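Local coordinates for R-imine reductase (Streptomyces kanamyceticus, PDB 3ZGY), which catalyses the NADPH-dependent, R-selective reduction of an imine substrate, at residues Ala189-Val192 against Met193-Ser196; Gly227-Ala230 against Asp231-Pro234; Pro234-Ala237 against Arg238-Asp241; Ala251-Thr254 against His255-Thr258. All coordinates share one frame; numbering follows the deposited sequence.

Interaction 1. Residues Ala189-Val192 against Met193-Ser196; sequences AGLV and MMWS
Over one face of the Trp-195 indole lies Leu-191, whose CB stands 4.3 Å from the centroid of the six-membered ring of Trp-195, 29° off its normal: an off-centre CH-pi contact. Met-194 CE lies above the same face, offset toward its rim, and Leu-191 O sits obliquely on that side too. This is an i to i+4 side-chain contact along alpha helix 182-209, which probably links the Rossmann domain to the helical C-terminal domain, as in related reductases. Trp-195 CG lies anti to its carbonyl carbon (chi1 -71°), which tips the indole back toward Leu-191 and brings CZ3 of Trp-195 to 3.8 Å from Leu-191 CB. Leu-191 and Met-194 run side by side, with CD2 of Leu-191 4.1 Å from CE of Met-194. In the second subunit, His-255 ND1 accepts a hydrogen bond from Trp-195 NE1 and Tyr-296 meets the same ring. Replacing Trp-195 with an alanine would probably uncover Leu-191 CB and leave His-255 of the second subunit without its indole mate. Trp-195 N bonds Leu-191 O with an N-H...O angle of 172°. One residue on, Val-192 O receives Ser-196 N at 3.0 Å and, weakly, Ser-196 OG at 3.1 Å.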
# COMPACT_ATOMS: atom_id res chain seq x y z
N ALA D 189 -2.95 11.51 0.57
CA ALA D 189 -3.06 10.31 -0.25
C ALA D 189 -1.91 9.35 0.02
O ALA D 189 -2.11 8.15 0.10
CB ALA D 189 -3.08 10.66 -1.74
N GLY D 190 -0.71 9.91 0.16
CA GLY D 190 0.48 9.12 0.41
C GLY D 190 0.43 8.45 1.75
O GLY D 190 0.72 7.27 1.84
N LEU D 191 0.01 9.17 2.78
CA LEU D 191 -0.16 8.60 4.11
C LEU D 191 -1.22 7.50 4.20
O LEU D 191 -0.99 6.44 4.78
CB LEU D 191 -0.52 9.67 5.11
CG LEU D 191 0.63 10.66 5.39
CD1 LEU D 191 0.01 11.85 6.11
CD2 LEU D 191 1.76 10.07 6.21
N VAL D 192 -2.38 7.72 3.62
CA VAL D 192 -3.41 6.69 3.72
C VAL D 192 -2.96 5.41 2.98
O VAL D 192 -3.33 4.32 3.38
CB VAL D 192 -4.78 7.18 3.22
CG1 VAL D 192 -4.86 7.17 1.71
CG2 VAL D 192 -5.86 6.27 3.73
N MET D 193 -2.17 5.56 1.93
CA MET D 193 -1.67 4.41 1.18
C MET D 193 -0.64 3.71 2.01
O MET D 193 -0.56 2.50 2.03
CB MET D 193 -1.03 4.85 -0.14
CG MET D 193 -0.29 3.76 -0.88
SD MET D 193 -1.41 2.47 -1.32
CE MET D 193 -2.22 3.16 -2.76
N MET D 194 0.14 4.50 2.73
CA MET D 194 1.20 3.93 3.52
C MET D 194 0.58 3.08 4.62
O MET D 194 0.97 1.94 4.76
CB MET D 194 2.11 5.05 4.09
CG MET D 194 3.13 4.56 5.08
SD MET D 194 3.84 5.81 6.13
CE MET D 194 2.49 6.20 7.24
N TRP D 195 -0.30 3.65 5.44
CA TRP D 195 -0.94 2.91 6.52
C TRP D 195 -1.70 1.73 5.96
O TRP D 195 -1.75 0.69 6.56
CB TRP D 195 -1.90 3.78 7.35
CG TRP D 195 -1.15 4.75 8.17
CD1 TRP D 195 -0.08 4.48 8.91
CD2 TRP D 195 -1.39 6.14 8.31
NE1 TRP D 195 0.37 5.59 9.53
CE2 TRP D 195 -0.41 6.64 9.17
CE3 TRP D 195 -2.36 7.01 7.81
CZ2 TRP D 195 -0.34 8.00 9.53
CZ3 TRP D 195 -2.32 8.34 8.19
CH2 TRP D 195 -1.31 8.83 9.04
N SER D 196 -2.26 1.89 4.78
CA SER D 196 -2.98 0.83 4.16
C SER D 196 -2.09 -0.39 3.93
O SER D 196 -2.51 -1.54 4.17
CB SER D 196 -3.66 1.28 2.86
OG SER D 196 -4.99 1.72 3.09

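Interaction 2. Residues Gly227-Ala230 against Asp231-Pro234; sequences GTVA and DWLP
Ala-230, Trp-232 and Val-229 carry the join between helix 215-230 and helix 233-241, where a type I beta turn runs from Ala-230 to Leu-233. The turn is closed by Leu-233 N, which donates to Ala-230 O at 3.0 Å with an N-H...O angle of 164°. Ala-230 also packs through its backbone, its carbonyl oxygen facing the side chain of Leu-233. Trp-232 folds back over the preceding helical turn. Its CG is anti to its own carbonyl carbon (chi1 -53°), and this lays the indole against Val-229: the CA of Val-229 sits 4.2 Å from the centroid of the five-membered ring of Trp-232, only 15° from the normal, a CH-pi contact over the face. Val-229 CG1 adds an apolar touch to CE3 of Trp-232 at 4.2 Å. Between the same two residues, Trp-232 N donates to Val-229 O at 2.8 Å. Thr-228 O lies over the same face of the indole, and the NE1 of Trp-232, though near it, is too poorly angled to bond. Met-194 of the second subunit packs on both Val-229 and Trp-232, so this junction between helices belongs to the dimer interface. On the polar flank Asp-231 N divides its hydrogen between two carbonyls, bonding Gly-227 O at 3.2 Å and, weakly, Thr-228 O at 3.4 Å.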
# COMPACT_ATOMS: atom_id res chain seq x y z
N GLY D 227 4.29 -5.04 -6.06
CA GLY D 227 4.70 -4.57 -7.38
C GLY D 227 3.67 -4.89 -8.44
O GLY D 227 3.36 -4.07 -9.31
N THR D 228 3.14 -6.09 -8.40
CA THR D 228 2.16 -6.45 -9.42
C THR D 228 0.92 -5.56 -9.36
O THR D 228 0.38 -5.17 -10.42
CB THR D 228 1.74 -7.88 -9.22
OG1 THR D 228 2.89 -8.69 -9.26
CG2 THR D 228 0.76 -8.31 -10.28
N VAL D 229 0.49 -5.25 -8.13
CA VAL D 229 -0.75 -4.50 -7.94
C VAL D 229 -0.56 -3.04 -8.30
O VAL D 229 -1.37 -2.46 -9.05
CB VAL D 229 -1.28 -4.62 -6.50
CG1 VAL D 229 -2.54 -3.77 -6.36
CG2 VAL D 229 -1.60 -6.07 -6.22
N ALA D 230 0.55 -2.47 -7.84
CA ALA D 230 1.00 -1.14 -8.30
C ALA D 230 0.92 -0.94 -9.82
O ALA D 230 0.47 0.12 -10.27
CB ALA D 230 2.41 -0.87 -7.82
N ASP D 231 1.30 -1.95 -10.61
CA ASP D 231 1.25 -1.77 -12.06
C ASP D 231 -0.13 -1.69 -12.56
O ASP D 231 -0.32 -1.28 -13.69
CB ASP D 231 1.98 -2.87 -12.85
CG ASP D 231 3.49 -2.86 -12.65
OD1 ASP D 231 4.03 -1.91 -12.06
OD2 ASP D 231 4.15 -3.84 -13.04
N TRP D 232 -1.12 -2.11 -11.79
CA TRP D 232 -2.49 -1.96 -12.29
C TRP D 232 -2.99 -0.54 -12.18
O TRP D 232 -4.01 -0.21 -12.78
CB TRP D 232 -3.49 -2.84 -11.57
CG TRP D 232 -3.15 -4.28 -11.51
CD1 TRP D 232 -2.27 -4.96 -12.27
CD2 TRP D 232 -3.74 -5.25 -10.62
NE1 TRP D 232 -2.24 -6.27 -11.89
CE2 TRP D 232 -3.14 -6.48 -10.89
CE3 TRP D 232 -4.71 -5.18 -9.63
CZ2 TRP D 232 -3.46 -7.63 -10.19
CZ3 TRP D 232 -5.04 -6.32 -8.95
CH2 TRP D 232 -4.41 -7.53 -9.23
N LEU D 233 -2.35 0.29 -11.35
CA LEU D 233 -3.00 1.56 -10.98
C LEU D 233 -3.16 2.57 -12.14
O LEU D 233 -4.19 3.21 -12.22
CB LEU D 233 -2.30 2.18 -9.78
CG LEU D 233 -2.34 1.31 -8.54
CD1 LEU D 233 -1.65 1.97 -7.36
CD2 LEU D 233 -3.77 1.03 -8.19
N PRO D 234 -2.17 2.70 -13.05
CA PRO D 234 -2.39 3.59 -14.18
C PRO D 234 -3.61 3.29 -15.00
O PRO D 234 -4.41 4.19 -15.32
CB PRO D 234 -1.12 3.44 -14.99
CG PRO D 234 -0.04 3.21 -13.94
CD PRO D 234 -0.74 2.32 -12.94

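Interaction 3. Residues Pro234-Ala237 against Arg238-Asp241; sequences PGYA and RQID
Asp-241 N donates to Ala-237 O at 2.9 Å, the shortest main-chain bond here, with an N-H...O angle of 155°. Three more bonds of the same i to i+4 kind, from Arg-238 N to Pro-234 O, Gln-239 N to Gly-235 O and Ile-240 N to Tyr-236 O, establish residues 234-241 as regular alpha helix.

The side chains differ in how they use this scaffold. Arg-238 doubles back: its chain bends at chi3 (-71°), carrying the guanidinium over the start of the helix, where one face looks onto Gly-235 CA and Pro-234 O. NH2 of Arg-238 is 3.6 Å from the CA of Gly-235, a contact of packing type. Gln-239 instead runs extended beyond CG and lies alongside Tyr-236, pointing the same way. Its NE2 comes to the edge of the phenol ring, near the ring plane and 3.9 Å from CD1 of Tyr-236, while amide and ring planes stand 79° apart. Gln-239 also touches Pro-246 and Pro-297. With an alanine in place of Gln-239, the edge of the Tyr-236 ring would probably lose the amide beside it, opening a gap between that edge and the two prolines.

The carboxylate of Asp-241 is gripped by the backbone N atoms of Ala-215 and Thr-216 of the second subunit, the first residues of that chain's helix 215-230, whose N-terminal end would probably favour the negative charge. Tyr-236 and Ile-240 pack on Leu-198 and Leu-202 of the same neighbouring subunit, so helix 233-241 is seated against its partner's helix 182-209.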
# COMPACT_ATOMS: atom_id res chain seq x y z
N PRO D 234 -2.17 2.70 -13.05
CA PRO D 234 -2.39 3.59 -14.18
C PRO D 234 -3.61 3.29 -15.00
O PRO D 234 -4.41 4.19 -15.32
CB PRO D 234 -1.12 3.44 -14.99
CG PRO D 234 -0.04 3.21 -13.94
CD PRO D 234 -0.74 2.32 -12.94
N GLY D 235 -3.85 2.03 -15.22
CA GLY D 235 -5.08 1.63 -15.92
C GLY D 235 -6.33 1.89 -15.13
O GLY D 235 -7.38 2.26 -15.70
N TYR D 236 -6.25 1.69 -13.82
CA TYR D 236 -7.41 1.96 -12.98
C TYR D 236 -7.65 3.48 -12.97
O TYR D 236 -8.80 3.96 -12.93
CB TYR D 236 -7.25 1.35 -11.58
CG TYR D 236 -7.49 -0.16 -11.48
CD1 TYR D 236 -8.04 -0.88 -12.54
CD2 TYR D 236 -7.24 -0.85 -10.30
CE1 TYR D 236 -8.30 -2.23 -12.44
CE2 TYR D 236 -7.50 -2.22 -10.20
CZ TYR D 236 -8.02 -2.90 -11.28
OH TYR D 236 -8.28 -4.26 -11.23
N ALA D 237 -6.56 4.24 -13.00
CA ALA D 237 -6.70 5.68 -13.02
C ALA D 237 -7.43 6.11 -14.30
O ALA D 237 -8.36 6.90 -14.22
CB ALA D 237 -5.36 6.37 -12.89
N ARG D 238 -7.04 5.56 -15.48
CA ARG D 238 -7.77 5.88 -16.71
C ARG D 238 -9.25 5.56 -16.57
O ARG D 238 -10.10 6.35 -16.95
CB ARG D 238 -7.18 5.18 -17.93
CG ARG D 238 -5.78 5.67 -18.29
CD ARG D 238 -5.32 5.19 -19.66
NE ARG D 238 -5.04 3.75 -19.66
CZ ARG D 238 -3.88 3.18 -19.28
NH1 ARG D 238 -2.83 3.90 -18.85
NH2 ARG D 238 -3.78 1.86 -19.31
N GLN D 239 -9.59 4.46 -15.92
CA GLN D 239 -11.02 4.17 -15.74
C GLN D 239 -11.73 5.18 -14.90
O GLN D 239 -12.85 5.54 -15.20
CB GLN D 239 -11.25 2.79 -15.15
CG GLN D 239 -10.78 1.68 -16.08
CD GLN D 239 -11.04 0.31 -15.51
OE1 GLN D 239 -12.02 0.08 -14.78
NE2 GLN D 239 -10.18 -0.61 -15.84
N ILE D 240 -11.11 5.60 -13.81
CA ILE D 240 -11.70 6.59 -12.93
C ILE D 240 -11.86 7.92 -13.64
O ILE D 240 -12.85 8.61 -13.47
CB ILE D 240 -10.87 6.79 -11.66
CG1 ILE D 240 -11.01 5.56 -10.74
CG2 ILE D 240 -11.31 8.03 -10.90
CD1 ILE D 240 -9.89 5.44 -9.73
N ASP D 241 -10.90 8.28 -14.47
CA ASP D 241 -10.99 9.57 -15.16
C ASP D 241 -12.11 9.65 -16.21
O ASP D 241 -12.73 10.68 -16.31
CB ASP D 241 -9.63 9.97 -15.73
CG ASP D 241 -8.66 10.44 -14.65
OD1 ASP D 241 -9.13 10.69 -13.50
OD2 ASP D 241 -7.45 10.59 -14.97

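Interaction 4. Residues Ala251-Thr254 against His255-Thr258; sequences AIDT and HLAT
His-255 N reaches Ala-251 O in a weak hydrogen bond, at 3.4 Å, at the start of helix 252-269, where Ala-251 occupies the N-cap position. The same carbonyl oxygen gathers other donors: Thr-254 OG1 bonds Ala-251 O at 2.7 Å, while Thr-254 N reaches it only weakly. Further along, Leu-256 N donates to Asp-253 O at 3.0 Å, with a second, weak bond to Ile-252 O. The bonds of this first turn thus include both i to i+3 and i to i+4 pairs.

Ring contacts centre on His-255. With CG anti to its carbonyl carbon (chi1 -74°), the imidazole leans back to the helix start, and Ala-251 O lies in the ring plane at the edge, 3.3 Å from CD2 of His-255. The ring of Tyr-296 meets it at about 45° between planes.

Van der Waals contact falls to Leu-256, which runs beside Asp-253; CD2 of Leu-256 is 3.9 Å from OD1 of Asp-253. The same leucine makes apolar contact with Ala-283 and Val-287 of helix 274-291, joining the two helices.

The imidazole has two polar partners: NE2 bonds Ala-250 O weakly, and ND1 accepts from the indole of Trp-195 of the second subunit. That pairing is consistent with a hydrogen carried on NE2, and would probably help to set the ring's rotation at the dimer interface.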
# COMPACT_ATOMS: atom_id res chain seq x y z
N ALA D 251 -14.88 -8.73 -12.24
CA ALA D 251 -15.95 -7.90 -11.74
C ALA D 251 -16.10 -7.99 -10.23
O ALA D 251 -15.74 -8.97 -9.61
CB ALA D 251 -17.26 -8.30 -12.38
N ILE D 252 -16.69 -6.96 -9.66
CA ILE D 252 -16.79 -6.84 -8.21
C ILE D 252 -17.48 -8.03 -7.61
O ILE D 252 -17.15 -8.42 -6.49
CB ILE D 252 -17.48 -5.51 -7.79
CG1 ILE D 252 -16.50 -4.36 -8.04
CG2 ILE D 252 -17.85 -5.46 -6.33
CD1 ILE D 252 -17.16 -3.00 -8.12
N ASP D 253 -18.48 -8.57 -8.31
CA ASP D 253 -19.17 -9.80 -7.88
C ASP D 253 -18.15 -10.92 -7.60
O ASP D 253 -18.15 -11.48 -6.51
CB ASP D 253 -20.16 -10.27 -8.94
CG ASP D 253 -21.44 -9.43 -8.99
OD1 ASP D 253 -21.95 -8.99 -7.93
OD2 ASP D 253 -21.96 -9.23 -10.13
N THR D 254 -17.26 -11.17 -8.57
CA THR D 254 -16.21 -12.21 -8.44
C THR D 254 -15.35 -12.03 -7.19
O THR D 254 -14.95 -13.01 -6.54
CB THR D 254 -15.15 -12.22 -9.63
OG1 THR D 254 -15.59 -11.42 -10.72
CG2 THR D 254 -14.85 -13.65 -10.17
N HIS D 255 -15.01 -10.79 -6.86
CA HIS D 255 -14.18 -10.51 -5.67
C HIS D 255 -14.84 -11.05 -4.42
O HIS D 255 -14.19 -11.60 -3.54
CB HIS D 255 -13.93 -8.98 -5.56
CG HIS D 255 -12.95 -8.45 -6.56
ND1 HIS D 255 -11.68 -8.06 -6.20
CD2 HIS D 255 -13.03 -8.27 -7.90
CE1 HIS D 255 -11.03 -7.63 -7.27
NE2 HIS D 255 -11.83 -7.76 -8.32
N LEU D 256 -16.16 -10.89 -4.37
CA LEU D 256 -17.01 -11.11 -3.17
C LEU D 256 -16.88 -12.40 -2.42
O LEU D 256 -16.76 -12.42 -1.19
CB LEU D 256 -18.46 -11.05 -3.65
CG LEU D 256 -19.36 -9.89 -3.31
CD1 LEU D 256 -18.62 -8.64 -2.84
CD2 LEU D 256 -20.16 -9.63 -4.58
N ALA D 257 -16.96 -13.50 -3.15
CA ALA D 257 -16.78 -14.82 -2.56
C ALA D 257 -15.41 -14.92 -1.88
O ALA D 257 -15.30 -15.40 -0.74
CB ALA D 257 -16.87 -15.87 -3.64
N THR D 258 -14.38 -14.44 -2.56
CA THR D 258 -13.04 -14.44 -2.01
C THR D 258 -12.89 -13.57 -0.78
O THR D 258 -12.21 -13.97 0.16
CB THR D 258 -12.05 -13.94 -3.01
OG1 THR D 258 -12.40 -14.47 -4.29
CG2 THR D 258 -10.73 -14.41 -2.64

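How the interactions relate
All four contacts belong to the helical C-terminal region and all touch the second subunit, so the dimer relates them as much as the chain does. Interactions 2 and 3 share Pro-234, with centres 11 Å apart, and form one continuous run into helix 233-241. Within the chain, interactions 1 and 4 lie about 24 Å apart between centres; across the interface they meet, Thr-258 of one subunit packing on Leu-191 of the other. Interaction 1 is nearest the cofactor site: the side chain of Leu-191 is about 7 Å from that of Ser-111, an NADP(+)-binding residue, though no cofactor is bound to this chain; the other three lie away from that site.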